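PDB 7LQX: glycosyl hydrolase BlGH5_18 from Bifidobacterium longum subsp. infantis, which probably hydrolyses beta-mannosidic linkages in N-glycan breakdown. Local coordinates for residues G108-L116 / M321-H329; W234-A245 / V277-E285. All blocks are in the same frame, centred on the assembly; numbering follows the deposited sequence.

Contact 1 of 2, residues G108-L116 / M321-H329; sequences GHLSSFDFL and MSDFPPFEH. With EDO (1,2-ethanediol), chain E; SO4 (sulfate ion), chain G; EDO (1,2-ethanediol), chain D.
Phe113 reaches from the hairpin of 108-116 to Phe324, forming a T-shaped stack with ring planes 70° apart. Its CG lies anti to the carbonyl carbon (chi1 -64°), which sends the ring toward 321-329. From CB outward, CD2 skirts the rim of Phe324, with CE2 of Phe324 4.2 Å away; CE2 of Phe113 stands over the centre of that ring, 3.6 Å above its plane; and CZ approaches two backbone oxygens, Ser322 O and Asp323 O, each 3.9 Å away. A flat hydrocarbon suits this role, offering its edge to an aromatic face and to the carbonyl oxygen of Ser322. With an alanine in place of Phe324, the edge of Phe113 is likely to lose the face it packs on, and Ser111 CB the ring edge beside it.

Ser111 and Ser112 are the central residues of a type I' turn, both with positive phi, an uncommon backbone shape for residues other than glycine and asparagine. Ser111 OG makes a weak 3.3 Å hydrogen bond with Glu328 OE1, though its proton could instead go to an ethanediol. Glu328, bent at chi2 (-87°), turns its carboxylate toward both the serine and this diol. Ser112 OG, which donates to Ser111 O and is hydrogen-bonded to His124 of the second subunit, lies 3.6 Å from Pro325 CD, while Asp323 forms a salt bridge with Arg76 of that subunit. In the fold, the strands 109-110 and 113-114 carry their turn up to the loop between strand 306-312 and helix 342-354, with Trp36 packing edge-to-face against Phe324.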
loop_
_atom_site.group_PDB
_atom_site.type_symbol
_atom_site.label_atom_id
_atom_site.label_comp_id
_atom_site.label_asym_id
_atom_site.label_seq_id
_atom_site.Cartn_x
_atom_site.Cartn_y
_atom_site.Cartn_z
ATOM N N GLY A 108 -3.104 -2.709 8.057
ATOM C CA GLY A 108 -4.412 -3.314 8.187
ATOM C C GLY A 108 -5.472 -2.312 7.802
ATOM O O GLY A 108 -5.550 -1.887 6.649
ATOM N N HIS A 109 -6.261 -1.869 8.775
ATOM C CA HIS A 109 -7.349 -0.943 8.505
ATOM C C HIS A 109 -7.415 0.119 9.591
ATOM O O HIS A 109 -7.481 -0.211 10.779
ATOM C CB HIS A 109 -8.703 -1.656 8.450
ATOM C CG HIS A 109 -9.813 -0.754 8.035
ATOM N ND1 HIS A 109 -10.005 -0.389 6.721
ATOM C CD2 HIS A 109 -10.744 -0.084 8.754
ATOM C CE1 HIS A 109 -11.032 0.436 6.645
ATOM N NE2 HIS A 109 -11.496 0.644 7.864
ATOM N N LEU A 110 -7.408 1.384 9.177
ATOM C CA LEU A 110 -7.585 2.516 10.081
ATOM C C LEU A 110 -8.439 3.596 9.437
ATOM O O LEU A 110 -8.062 4.169 8.412
ATOM C CB LEU A 110 -6.226 3.112 10.460
ATOM C CG LEU A 110 -5.329 2.242 11.330
ATOM C CD1 LEU A 110 -3.879 2.680 11.223
ATOM C CD2 LEU A 110 -5.784 2.291 12.775
ATOM N N SER A 111 -9.571 3.900 10.062
ATOM C CA SER A 111 -10.381 5.075 9.751
ATOM C C SER A 111 -10.683 5.207 8.260
ATOM O O SER A 111 -10.552 6.282 7.667
ATOM C CB SER A 111 -9.740 6.354 10.290
ATOM O OG SER A 111 -9.453 6.238 11.666
ATOM N N SER A 112 -11.140 4.105 7.669
ATOM C CA SER A 112 -11.612 3.956 6.287
ATOM C C SER A 112 -10.508 3.564 5.313
ATOM O O SER A 112 -10.811 3.258 4.160
ATOM C CB SER A 112 -12.355 5.188 5.739
ATOM O OG SER A 112 -11.472 6.170 5.216
ATOM N N PHE A 113 -9.245 3.599 5.728
ATOM C CA PHE A 113 -8.119 3.322 4.844
ATOM C C PHE A 113 -7.540 1.940 5.115
ATOM O O PHE A 113 -7.302 1.575 6.269
ATOM C CB PHE A 113 -7.015 4.354 5.052
ATOM C CG PHE A 113 -7.409 5.760 4.687
ATOM C CD1 PHE A 113 -7.302 6.206 3.378
ATOM C CD2 PHE A 113 -7.883 6.637 5.647
ATOM C CE1 PHE A 113 -7.658 7.487 3.036
ATOM C CE2 PHE A 113 -8.223 7.927 5.307
ATOM C CZ PHE A 113 -8.119 8.350 4.004
ATOM N N ASP A 114 -7.309 1.181 4.050
ATOM C CA ASP A 114 -6.585 -0.078 4.122
ATOM C C ASP A 114 -5.103 0.174 3.861
ATOM O O ASP A 114 -4.746 0.840 2.886
ATOM C CB ASP A 114 -7.069 -1.057 3.048
ATOM C CG ASP A 114 -8.393 -1.727 3.360
ATOM O OD1 ASP A 114 -8.912 -1.638 4.500
ATOM O OD2 ASP A 114 -8.902 -2.363 2.407
ATOM N N PHE A 115 -4.248 -0.387 4.708
ATOM C CA PHE A 115 -2.794 -0.337 4.567
ATOM C C PHE A 115 -2.303 -1.773 4.439
ATOM O O PHE A 115 -2.049 -2.436 5.445
ATOM C CB PHE A 115 -2.155 0.334 5.789
ATOM C CG PHE A 115 -2.520 1.774 5.945
ATOM C CD1 PHE A 115 -1.787 2.747 5.309
ATOM C CD2 PHE A 115 -3.603 2.158 6.718
ATOM C CE1 PHE A 115 -2.122 4.078 5.436
ATOM C CE2 PHE A 115 -3.936 3.485 6.854
ATOM C CZ PHE A 115 -3.198 4.446 6.203
ATOM N N LEU A 116 -2.191 -2.262 3.220
ATOM C CA LEU A 116 -1.661 -3.593 2.996
ATOM C C LEU A 116 -0.279 -3.522 2.374
ATOM O O LEU A 116 -0.039 -2.689 1.496
ATOM C CB LEU A 116 -2.556 -4.409 2.066
ATOM C CG LEU A 116 -3.834 -4.927 2.707
ATOM C CD1 LEU A 116 -4.531 -5.866 1.725
ATOM C CD2 LEU A 116 -3.600 -5.657 4.022
HETATM N N MSE A 321 -5.356 16.806 6.101
HETATM C CA MSE A 321 -5.499 15.493 5.479
HETATM C C MSE A 321 -6.875 15.333 4.884
HETATM O O MSE A 321 -7.866 15.768 5.467
HETATM C CB MSE A 321 -5.220 14.410 6.507
HETATM C CG MSE A 321 -3.786 14.447 7.009
HETATM SE SE MSE A 321 -3.474 13.134 8.315
HETATM C CE MSE A 321 -1.640 13.641 8.711
ATOM N N SER A 322 -6.928 14.703 3.711
ATOM C CA SER A 322 -8.153 14.573 2.941
ATOM C C SER A 322 -8.626 13.126 2.858
ATOM O O SER A 322 -7.938 12.177 3.257
ATOM C CB SER A 322 -7.953 15.121 1.521
ATOM O OG SER A 322 -7.570 16.485 1.542
ATOM N N ASP A 323 -9.843 12.977 2.330
ATOM C CA ASP A 323 -10.499 11.714 2.038
ATOM C C ASP A 323 -10.984 10.984 3.282
ATOM O O ASP A 323 -11.585 9.925 3.141
ATOM C CB ASP A 323 -9.668 10.791 1.131
ATOM C CG ASP A 323 -9.381 11.425 -0.218
ATOM O OD1 ASP A 323 -10.288 12.063 -0.791
ATOM O OD2 ASP A 323 -8.240 11.309 -0.692
ATOM N N PHE A 324 -10.772 11.521 4.474
ATOM C CA PHE A 324 -11.423 10.950 5.628
ATOM C C PHE A 324 -12.901 11.326 5.602
ATOM O O PHE A 324 -13.238 12.471 5.279
ATOM C CB PHE A 324 -10.876 11.539 6.923
ATOM C CG PHE A 324 -9.542 11.025 7.327
ATOM C CD1 PHE A 324 -8.393 11.574 6.813
ATOM C CD2 PHE A 324 -9.431 10.005 8.253
ATOM C CE1 PHE A 324 -7.161 11.115 7.205
ATOM C CE2 PHE A 324 -8.203 9.547 8.647
ATOM C CZ PHE A 324 -7.067 10.099 8.129
ATOM N N PRO A 325 -13.796 10.421 5.984
ATOM C CA PRO A 325 -15.143 10.854 6.365
ATOM C C PRO A 325 -15.016 12.012 7.336
ATOM O O PRO A 325 -14.234 11.928 8.294
ATOM C CB PRO A 325 -15.737 9.610 7.041
ATOM C CG PRO A 325 -14.996 8.456 6.422
ATOM C CD PRO A 325 -13.593 8.974 6.186
ATOM N N PRO A 326 -15.702 13.126 7.088
ATOM C CA PRO A 326 -15.403 14.352 7.852
ATOM C C PRO A 326 -15.399 14.191 9.363
ATOM O O PRO A 326 -14.537 14.772 10.031
ATOM C CB PRO A 326 -16.495 15.324 7.375
ATOM C CG PRO A 326 -16.744 14.895 5.960
ATOM C CD PRO A 326 -16.609 13.390 5.952
ATOM N N PHE A 327 -16.339 13.436 9.926
ATOM C CA PHE A 327 -16.402 13.294 11.379
ATOM C C PHE A 327 -15.123 12.706 11.963
ATOM O O PHE A 327 -14.854 12.903 13.154
ATOM C CB PHE A 327 -17.607 12.434 11.773
ATOM C CG PHE A 327 -17.382 10.965 11.596
ATOM C CD1 PHE A 327 -17.567 10.353 10.366
ATOM C CD2 PHE A 327 -16.983 10.187 12.664
ATOM C CE1 PHE A 327 -17.351 8.999 10.211
ATOM C CE2 PHE A 327 -16.772 8.838 12.511
ATOM C CZ PHE A 327 -16.965 8.242 11.284
ATOM N N GLU A 328 -14.341 11.964 11.171
ATOM C CA GLU A 328 -13.139 11.346 11.711
ATOM C C GLU A 328 -12.196 12.386 12.279
ATOM O O GLU A 328 -11.471 12.117 13.242
ATOM C CB GLU A 328 -12.408 10.545 10.633
ATOM C CG GLU A 328 -13.157 9.325 10.143
ATOM C CD GLU A 328 -12.917 8.067 10.970
ATOM O OE1 GLU A 328 -12.202 8.112 11.996
ATOM O OE2 GLU A 328 -13.457 7.014 10.577
ATOM N N HIS A 329 -12.184 13.582 11.694
ATOM C CA HIS A 329 -11.232 14.582 12.129
ATOM C C HIS A 329 -11.485 15.026 13.562
ATOM O O HIS A 329 -10.538 15.421 14.257
ATOM C CB HIS A 329 -11.306 15.801 11.224
ATOM C CG HIS A 329 -10.731 15.586 9.859
ATOM N ND1 HIS A 329 -9.397 15.785 9.577
ATOM C CD2 HIS A 329 -11.310 15.212 8.693
ATOM C CE1 HIS A 329 -9.177 15.535 8.299
ATOM N NE2 HIS A 329 -10.322 15.190 7.738
HETATM C C1 EDO E . -14.160 4.894 13.365
HETATM O O1 EDO E . -14.693 5.592 12.238
HETATM C C2 EDO E . -12.980 5.657 13.958
HETATM O O2 EDO E . -11.990 5.904 12.952
HETATM S S SO4 G . -11.932 16.146 2.130
HETATM O O1 SO4 G . -11.791 17.315 1.266
HETATM O O2 SO4 G . -11.575 14.961 1.367
HETATM O O3 SO4 G . -11.068 16.305 3.301
HETATM O O4 SO4 G . -13.315 16.005 2.573
HETATM C C1 EDO D . -11.014 2.629 14.564
HETATM O O1 EDO D . -10.956 1.209 14.706
HETATM C C2 EDO D . -10.016 3.041 13.486
HETATM O O2 EDO D . -10.364 2.365 12.266
#

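Contact 2 of 2, residues W234-A245 / V277-E285; sequences WVFNGTAQGYGA and VGAPQNVLE
Trp234 lays its indole over the backbone of Gly278, with CZ3 and CH2 both 3.6 Å from Gly278 CA. The two residues begin neighbouring loops of a (beta/alpha)8 barrel, those after strands 229-233 and 272-277. Glycine is called for here, since a beta carbon would run into Trp234 CH2; Gly278 N is buried over the indole face without a hydrogen-bond partner. Glu276 OE1, hydrogen-bonded to Trp234 NE1, helps fix the indole.

Pro280 is wedged among three side chains: its CG lies at the Trp234 edge, its CD meets Val235 CG2, and its CB is 3.6 Å from Phe236 CD2. Phe236 can present that edge because its CG sits between the backbone N and the carbonyl carbon (chi1 58°).

Val283 reaches from its loop to helix 239-243. One methyl, CG2, is 3.6 Å from Ala240 CB, where a small residue lets the helix come close; the other, CG1, touches Gln241 CD at 3.6 Å. The Gln241 amide is steadied by a nearly straight NE2 bond to Phe236 O (170°). No direct hydrogen bond joins the segments, but a water accepts from Val235 N at 3.1 Å and donates to Gly278 O at 2.8 Å.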
loop_
_atom_site.group_PDB
_atom_site.type_symbol
_atom_site.label_atom_id
_atom_site.label_comp_id
_atom_site.label_asym_id
_atom_site.label_seq_id
_atom_site.Cartn_x
_atom_site.Cartn_y
_atom_site.Cartn_z
ATOM N N TRP A 234 -19.685 1.952 18.264
ATOM C CA TRP A 234 -19.829 3.061 17.320
ATOM C C TRP A 234 -21.296 3.257 16.957
ATOM O O TRP A 234 -21.862 2.478 16.182
ATOM C CB TRP A 234 -18.977 2.817 16.080
ATOM C CG TRP A 234 -17.534 2.971 16.381
ATOM C CD1 TRP A 234 -16.598 1.980 16.502
ATOM C CD2 TRP A 234 -16.858 4.197 16.658
ATOM N NE1 TRP A 234 -15.375 2.524 16.816
ATOM C CE2 TRP A 234 -15.508 3.883 16.915
ATOM C CE3 TRP A 234 -17.261 5.530 16.714
ATOM C CZ2 TRP A 234 -14.564 4.856 17.206
ATOM C CZ3 TRP A 234 -16.321 6.492 17.008
ATOM C CH2 TRP A 234 -14.991 6.154 17.255
ATOM N N VAL A 235 -21.895 4.331 17.481
ATOM C CA VAL A 235 -23.333 4.556 17.343
ATOM C C VAL A 235 -23.741 5.064 15.971
ATOM O O VAL A 235 -24.944 5.229 15.728
ATOM C CB VAL A 235 -23.882 5.461 18.467
ATOM C CG1 VAL A 235 -23.766 4.752 19.816
ATOM C CG2 VAL A 235 -23.178 6.818 18.493
ATOM N N PHE A 236 -22.790 5.299 15.061
ATOM C CA PHE A 236 -23.145 5.537 13.664
ATOM C C PHE A 236 -23.575 4.265 12.935
ATOM O O PHE A 236 -23.878 4.321 11.736
ATOM C CB PHE A 236 -22.009 6.227 12.898
ATOM C CG PHE A 236 -20.694 5.487 12.896
ATOM C CD1 PHE A 236 -20.583 4.198 12.395
ATOM C CD2 PHE A 236 -19.552 6.109 13.363
ATOM C CE1 PHE A 236 -19.363 3.547 12.385
ATOM C CE2 PHE A 236 -18.330 5.463 13.342
ATOM C CZ PHE A 236 -18.236 4.191 12.849
ATOM N N ASN A 237 -23.623 3.132 13.624
ATOM C CA ASN A 237 -23.992 1.860 13.025
ATOM C C ASN A 237 -25.492 1.669 12.869
ATOM O O ASN A 237 -25.939 0.529 12.678
ATOM C CB ASN A 237 -23.436 0.714 13.875
ATOM C CG ASN A 237 -24.098 0.614 15.243
ATOM O OD1 ASN A 237 -24.995 1.381 15.587
ATOM N ND2 ASN A 237 -23.650 -0.358 16.030
ATOM N N GLY A 238 -26.276 2.739 12.949
ATOM C CA GLY A 238 -27.715 2.663 12.883
ATOM C C GLY A 238 -28.396 2.960 14.196
ATOM O O GLY A 238 -29.602 3.222 14.209
ATOM N N THR A 239 -27.658 2.923 15.304
ATOM C CA THR A 239 -28.279 3.145 16.600
ATOM C C THR A 239 -28.720 4.596 16.749
ATOM O O THR A 239 -29.878 4.870 17.076
ATOM C CB THR A 239 -27.319 2.741 17.717
ATOM O OG1 THR A 239 -26.979 1.359 17.567
ATOM C CG2 THR A 239 -27.969 2.937 19.055
ATOM N N ALA A 240 -27.815 5.544 16.510
ATOM C CA ALA A 240 -28.208 6.947 16.590
ATOM C C ALA A 240 -29.260 7.279 15.542
ATOM O O ALA A 240 -30.217 8.011 15.820
ATOM C CB ALA A 240 -26.994 7.854 16.434
ATOM N N GLN A 241 -29.105 6.746 14.330
ATOM C CA GLN A 241 -30.042 7.075 13.263
ATOM C C GLN A 241 -31.432 6.525 13.554
ATOM O O GLN A 241 -32.439 7.213 13.339
ATOM C CB GLN A 241 -29.533 6.523 11.933
ATOM C CG GLN A 241 -28.190 7.080 11.489
ATOM C CD GLN A 241 -27.025 6.184 11.841
ATOM O OE1 GLN A 241 -26.959 5.622 12.933
ATOM N NE2 GLN A 241 -26.090 6.048 10.920
ATOM N N GLY A 242 -31.510 5.280 14.021
ATOM C CA GLY A 242 -32.798 4.633 14.184
ATOM C C GLY A 242 -33.533 5.030 15.443
ATOM O O GLY A 242 -34.767 5.099 15.444
ATOM N N TYR A 243 -32.804 5.285 16.532
ATOM C CA TYR A 243 -33.420 5.630 17.806
ATOM C C TYR A 243 -33.287 7.097 18.171
ATOM O O TYR A 243 -34.073 7.580 18.994
ATOM C CB TYR A 243 -32.837 4.774 18.938
ATOM C CG TYR A 243 -33.023 3.315 18.661
ATOM C CD1 TYR A 243 -34.246 2.705 18.877
ATOM C CD2 TYR A 243 -31.992 2.554 18.140
ATOM C CE1 TYR A 243 -34.435 1.377 18.599
ATOM C CE2 TYR A 243 -32.173 1.225 17.863
ATOM C CZ TYR A 243 -33.398 0.646 18.084
ATOM O OH TYR A 243 -33.555 -0.683 17.795
ATOM N N GLY A 244 -32.351 7.811 17.571
ATOM C CA GLY A 244 -32.149 9.220 17.833
ATOM C C GLY A 244 -30.814 9.448 18.511
ATOM O O GLY A 244 -30.388 8.677 19.381
ATOM N N ALA A 245 -30.149 10.531 18.125
ATOM C CA ALA A 245 -28.865 10.848 18.729
ATOM C C ALA A 245 -28.997 11.110 20.223
ATOM O O ALA A 245 -28.029 10.925 20.963
ATOM C CB ALA A 245 -28.256 12.061 18.034
ATOM N N VAL A 277 -14.415 3.511 22.088
ATOM C CA VAL A 277 -15.705 4.185 22.120
ATOM C C VAL A 277 -15.431 5.633 21.761
ATOM O O VAL A 277 -14.511 6.248 22.309
ATOM C CB VAL A 277 -16.398 4.037 23.487
ATOM C CG1 VAL A 277 -15.458 4.444 24.588
ATOM C CG2 VAL A 277 -17.688 4.848 23.521
ATOM N N GLY A 278 -16.188 6.165 20.811
ATOM C CA GLY A 278 -16.058 7.546 20.394
ATOM C C GLY A 278 -17.418 8.189 20.231
ATOM O O GLY A 278 -18.451 7.534 20.360
ATOM N N ALA A 279 -17.406 9.492 19.941
ATOM C CA ALA A 279 -18.621 10.303 19.858
ATOM C C ALA A 279 -18.733 10.843 18.439
ATOM O O ALA A 279 -18.377 12.001 18.177
ATOM C CB ALA A 279 -18.581 11.440 20.876
ATOM N N PRO A 280 -19.232 10.043 17.498
ATOM C CA PRO A 280 -19.077 10.392 16.074
ATOM C C PRO A 280 -20.046 11.474 15.613
ATOM O O PRO A 280 -21.268 11.332 15.717
ATOM C CB PRO A 280 -19.341 9.063 15.352
ATOM C CG PRO A 280 -20.245 8.334 16.284
ATOM C CD PRO A 280 -19.787 8.688 17.671
ATOM N N GLN A 281 -19.492 12.531 15.022
ATOM C CA GLN A 281 -20.293 13.690 14.638
ATOM C C GLN A 281 -20.966 13.545 13.286
ATOM O O GLN A 281 -21.589 14.508 12.831
ATOM C CB GLN A 281 -19.465 14.976 14.737
ATOM C CG GLN A 281 -19.203 15.325 16.198
ATOM C CD GLN A 281 -18.170 16.402 16.406
ATOM O OE1 GLN A 281 -17.361 16.324 17.331
ATOM N NE2 GLN A 281 -18.189 17.415 15.558
ATOM N N ASN A 282 -20.888 12.387 12.630
ATOM C CA ASN A 282 -21.800 12.125 11.521
ATOM C C ASN A 282 -23.214 11.856 12.016
ATOM O O ASN A 282 -24.164 11.980 11.236
ATOM C CB ASN A 282 -21.295 10.991 10.623
ATOM C CG ASN A 282 -21.011 9.698 11.372
ATOM O OD1 ASN A 282 -21.051 9.638 12.599
ATOM N ND2 ASN A 282 -20.706 8.650 10.619
ATOM N N VAL A 283 -23.372 11.529 13.298
ATOM C CA VAL A 283 -24.692 11.305 13.880
ATOM C C VAL A 283 -24.952 12.131 15.133
ATOM O O VAL A 283 -26.127 12.400 15.447
ATOM C CB VAL A 283 -24.952 9.804 14.152
ATOM C CG1 VAL A 283 -24.989 9.032 12.827
ATOM C CG2 VAL A 283 -23.917 9.226 15.096
ATOM N N LEU A 284 -23.926 12.564 15.865
ATOM C CA LEU A 284 -24.084 13.402 17.043
ATOM C C LEU A 284 -23.670 14.839 16.742
ATOM O O LEU A 284 -22.852 15.095 15.858
ATOM C CB LEU A 284 -23.202 12.898 18.187
ATOM C CG LEU A 284 -23.323 11.418 18.520
ATOM C CD1 LEU A 284 -22.323 11.066 19.642
ATOM C CD2 LEU A 284 -24.740 10.988 18.877
ATOM N N GLU A 285 -24.225 15.775 17.501
ATOM C CA GLU A 285 -23.797 17.161 17.415
ATOM C C GLU A 285 -22.589 17.384 18.316
ATOM O O GLU A 285 -22.470 16.787 19.385
ATOM C CB GLU A 285 -24.926 18.095 17.854
ATOM C CG GLU A 285 -26.185 17.962 17.016
ATOM C CD GLU A 285 -25.915 18.132 15.538
ATOM O OE1 GLU A 285 -25.345 19.177 15.161
ATOM O OE2 GLU A 285 -26.251 17.215 14.758
HETATM O O HOH W 1 -20.052 5.326 19.832
#

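Overall arrangement
Along the chain the segments run 108-116, 234-245, 277-285 and 321-329, so contact 2 falls within the span that contact 1 brackets. All four follow strands of the eight-stranded parallel barrel sheet: 100-104, 229-233, 272-277 and 306-312. They therefore lie on its C-terminal side, where enzymes of this fold place their active sites. The contact centres are about 18 Å apart, yet Phe327 bridges them: its CZ comes within 3.7 Å of Phe236 CE2, and its CB packs on Asn282. Through Phe327 the two contacts join loops from different barrel strands. Residues of contact 1 also touch the second subunit, whereas no other chain of the assembly touches contact 2.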